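PDB 3BH0: dnab-like replicative helicase from Bacillus phage SPP1, which probably couples ATP hydrolysis to the 5'-3' unwinding of duplex DNA during phage replication, the part here being its ATPase domain. Local coordinates for residues G80-A83 against F84-Q88; A129-R132 against D133-E137. One frame throughout, in Å; residues are numbered along the deposited sequence.

Contact 1: residues G80-A83 against F84-Q88; sequences GKTA and FALKQ
T82 and L86, one helical turn apart, run side by side and point the same way, with CG2 of T82 3.9 Å from CD1 of L86. The threonine's first torsion (chi1 -58°) sets this up: it places the methyl anti to the backbone N and turns OG1 to the other side, beside that N, so that the branch facing L86 is the apolar one. Beneath them L86 N gives an almost straight bond to T82 O, 2.8 Å long with an angle of 171° at the hydrogen. The same ladder of bonds runs from F84 N to G80 O (2.7 Å), from A85 N to K81 O (2.9 Å) and from K87 N to A83 O (2.9 Å). CB of F84 rests 3.1 Å from G80 O, while its ring, anti to its own backbone N, swings away from this first turn toward F55, E261 and L263. G80 is the N-cap residue; at its phi of 108° a CB would jam against the carbonyl O of the preceding residue, which by itself calls for glycine. A85 is buried with its methyl against L227 of strand 223-228, where a small residue fits, while R114 of helix 108-119 meets both T82 and L86. K81 sets its CB away from the turn, and its NZ is hydrogen-bonded to A75 O; at the far end K87 NZ reaches N304 OD1. G80, K81 and T82, where the loop after strand 70-74 runs into helix 81-93, fit the end of a Walker A P-loop, in which the first turn's N-H groups and the lysine would be expected to offer positive potential to nucleotide phosphates.

Contact 2: residues A129-R132 against D133-E137; sequences AARR and DFASE
A130 and F134 make the compact part of this short turn: the methyl of A130 lies over the centre of one face of the F134 ring, a CH-pi contact only 6° off the ring normal, although the modelled spacing is too tight to be taken literally. The phenyl reaches that position with CG anti to its carbonyl carbon (chi1 -61°), which folds the ring back beside the backbone N, over the start of the turn. Alanine at position 130 puts a lone methyl over the ring face. The carbonyl of A130 gathers the backbone as well, receiving D133 N in a weak bond of 3.3 Å and F134 N in one modelled at 2.5 Å, shorter than is credible, so its length is doubtful. Two N-H groups on one oxygen, one of them four residues on and the other three, describe a single, poorly regular turn, helix 131-134, set between helices 124-128 and 139-150. A135 to E137 have left helical geometry. On the inner side R131, the buried member of the group, makes a cation-pi contact with W139, and I122 and D138 also touch this arginine. The outer side is looser. R132, with CG anti to its backbone N (chi1 -165°), is exposed and its CB points away from the residues that follow, a place that suits a long charged chain. D133 is exposed too, its OD1 lying 3.0 Å from A130 O, where two acceptors meet without a bond, and 3.2 Å from A130 CB.

Both contacts are local turns of one ATPase domain, met in series along the chain, but they occupy very different places. Contact 1 sits about 7 Å from the centre of the chain, on the helix that follows strand 70-74 of the central sheet, where the sequence fits the P-loop, whereas contact 2 lies on the surface, about 31 Å from that centre. Their own centres are 26 Å apart and their nearest atoms about 17 Å, so neither touches the other. Helices 108-119 and 124-128 lie between the two contacts in the chain, and the first of them meets contact 1 through N111 and R114.

Contact 1: residues G80-A83 against F84-Q88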
# COMPACT_ATOMS: atom_id res chain seq x y z
N GLY A 80 -1.64 -1.62 -11.95
CA GLY A 80 -0.40 -1.14 -11.33
C GLY A 80 -0.26 -1.32 -9.82
O GLY A 80 0.68 -0.79 -9.21
N LYS A 81 -1.18 -2.09 -9.24
CA LYS A 81 -1.35 -2.30 -7.79
C LYS A 81 -0.09 -2.65 -7.02
O LYS A 81 0.22 -2.01 -6.02
CB LYS A 81 -2.41 -3.39 -7.59
CG LYS A 81 -2.88 -3.65 -6.17
CD LYS A 81 -4.20 -4.45 -6.19
CE LYS A 81 -4.00 -5.90 -6.62
NZ LYS A 81 -5.24 -6.46 -7.21
N THR A 82 0.63 -3.67 -7.49
CA THR A 82 1.87 -4.12 -6.83
C THR A 82 2.97 -3.06 -6.93
O THR A 82 3.56 -2.67 -5.93
CB THR A 82 2.37 -5.48 -7.40
OG1 THR A 82 1.35 -6.47 -7.25
CG2 THR A 82 3.62 -5.96 -6.65
N ALA A 83 3.22 -2.62 -8.16
CA ALA A 83 4.15 -1.54 -8.46
C ALA A 83 3.87 -0.30 -7.61
O ALA A 83 4.79 0.31 -7.08
CB ALA A 83 4.08 -1.19 -9.96
N PHE A 84 2.59 0.04 -7.48
CA PHE A 84 2.13 1.19 -6.70
C PHE A 84 2.37 1.02 -5.20
O PHE A 84 2.83 1.95 -4.52
CB PHE A 84 0.64 1.42 -6.99
CG PHE A 84 0.01 2.52 -6.19
CD1 PHE A 84 0.16 3.85 -6.55
CD2 PHE A 84 -0.78 2.22 -5.10
CE1 PHE A 84 -0.45 4.87 -5.82
CE2 PHE A 84 -1.39 3.22 -4.36
CZ PHE A 84 -1.22 4.55 -4.73
N ALA A 85 2.05 -0.17 -4.69
CA ALA A 85 2.32 -0.50 -3.30
C ALA A 85 3.82 -0.48 -2.99
O ALA A 85 4.25 0.12 -1.99
CB ALA A 85 1.69 -1.84 -2.93
N LEU A 86 4.62 -1.13 -3.83
CA LEU A 86 6.07 -1.15 -3.60
C LEU A 86 6.67 0.25 -3.69
O LEU A 86 7.58 0.59 -2.95
CB LEU A 86 6.81 -2.14 -4.51
CG LEU A 86 6.55 -3.63 -4.23
CD1 LEU A 86 7.00 -4.47 -5.39
CD2 LEU A 86 7.18 -4.15 -2.94
N LYS A 87 6.12 1.06 -4.58
CA LYS A 87 6.58 2.43 -4.74
C LYS A 87 6.42 3.12 -3.39
O LYS A 87 7.40 3.57 -2.80
CB LYS A 87 5.82 3.11 -5.87
CG LYS A 87 6.19 4.55 -6.13
CD LYS A 87 7.64 4.71 -6.54
CE LYS A 87 8.00 6.19 -6.58
NZ LYS A 87 9.36 6.35 -7.14
N GLN A 88 5.18 3.13 -2.89
CA GLN A 88 4.85 3.58 -1.54
C GLN A 88 5.76 3.02 -0.46
O GLN A 88 6.29 3.77 0.36
CB GLN A 88 3.40 3.26 -1.19
CG GLN A 88 2.40 4.07 -1.97
CD GLN A 88 1.08 4.28 -1.25
OE1 GLN A 88 0.02 4.27 -1.87
NE2 GLN A 88 1.14 4.47 0.06

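Contact 2: residues A129-R132 against D133-E137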
# COMPACT_ATOMS: atom_id res chain seq x y z
N ALA A 129 17.39 -12.01 -16.74
CA ALA A 129 18.52 -12.87 -16.83
C ALA A 129 19.41 -12.02 -17.68
O ALA A 129 19.24 -10.79 -17.72
CB ALA A 129 18.18 -14.15 -17.53
N ALA A 130 20.37 -12.65 -18.33
CA ALA A 130 21.18 -11.98 -19.33
C ALA A 130 21.67 -10.59 -18.89
O ALA A 130 21.98 -9.75 -19.72
CB ALA A 130 20.42 -11.91 -20.61
N ARG A 131 21.75 -10.36 -17.58
CA ARG A 131 22.37 -9.15 -17.07
C ARG A 131 23.87 -9.23 -17.38
O ARG A 131 24.49 -8.22 -17.72
CB ARG A 131 22.13 -9.01 -15.57
CG ARG A 131 21.58 -7.65 -15.11
CD ARG A 131 21.72 -6.53 -16.17
NE ARG A 131 22.55 -5.38 -15.73
CZ ARG A 131 22.44 -4.75 -14.55
NH1 ARG A 131 21.52 -5.12 -13.66
NH2 ARG A 131 23.26 -3.74 -14.27
N ARG A 132 24.41 -10.44 -17.28
CA ARG A 132 25.80 -10.76 -17.62
C ARG A 132 26.18 -10.35 -19.05
O ARG A 132 27.36 -10.06 -19.31
CB ARG A 132 26.07 -12.25 -17.40
CG ARG A 132 27.53 -12.67 -17.37
CD ARG A 132 28.10 -12.59 -15.97
NE ARG A 132 29.55 -12.45 -15.95
CZ ARG A 132 30.22 -11.75 -15.03
NH1 ARG A 132 29.56 -11.12 -14.07
NH2 ARG A 132 31.53 -11.67 -15.08
N ASP A 133 25.22 -10.31 -19.97
CA ASP A 133 25.50 -9.76 -21.30
C ASP A 133 24.63 -8.58 -21.73
O ASP A 133 25.16 -7.59 -22.23
CB ASP A 133 25.53 -10.84 -22.38
CG ASP A 133 24.25 -11.63 -22.47
OD1 ASP A 133 23.52 -11.65 -21.47
OD2 ASP A 133 23.97 -12.22 -23.54
N PHE A 134 23.31 -8.67 -21.54
CA PHE A 134 22.38 -7.66 -22.09
C PHE A 134 22.55 -6.28 -21.45
O PHE A 134 22.00 -5.30 -21.93
CB PHE A 134 20.90 -8.11 -21.98
CG PHE A 134 20.55 -9.39 -22.73
CD1 PHE A 134 19.21 -9.79 -22.82
CD2 PHE A 134 21.52 -10.18 -23.34
CE1 PHE A 134 18.85 -10.98 -23.51
CE2 PHE A 134 21.18 -11.37 -24.02
CZ PHE A 134 19.84 -11.77 -24.10
N ALA A 135 23.34 -6.21 -20.38
CA ALA A 135 23.53 -4.96 -19.65
C ALA A 135 24.73 -4.17 -20.13
O ALA A 135 25.80 -4.72 -20.39
CB ALA A 135 23.68 -5.24 -18.19
N SER A 136 24.55 -2.85 -20.21
CA SER A 136 25.63 -1.93 -20.51
C SER A 136 26.34 -1.53 -19.21
O SER A 136 26.59 -2.38 -18.35
CB SER A 136 25.08 -0.71 -21.24
OG SER A 136 24.41 -1.10 -22.44
N GLU A 137 26.66 -0.25 -19.07
CA GLU A 137 27.23 0.29 -17.85
C GLU A 137 26.10 0.63 -16.86
O GLU A 137 25.97 1.77 -16.39
CB GLU A 137 28.12 1.50 -18.15
CG GLU A 137 29.46 1.15 -18.81
CD GLU A 137 29.33 0.57 -20.22
OE1 GLU A 137 28.40 0.96 -20.96
OE2 GLU A 137 30.17 -0.28 -20.60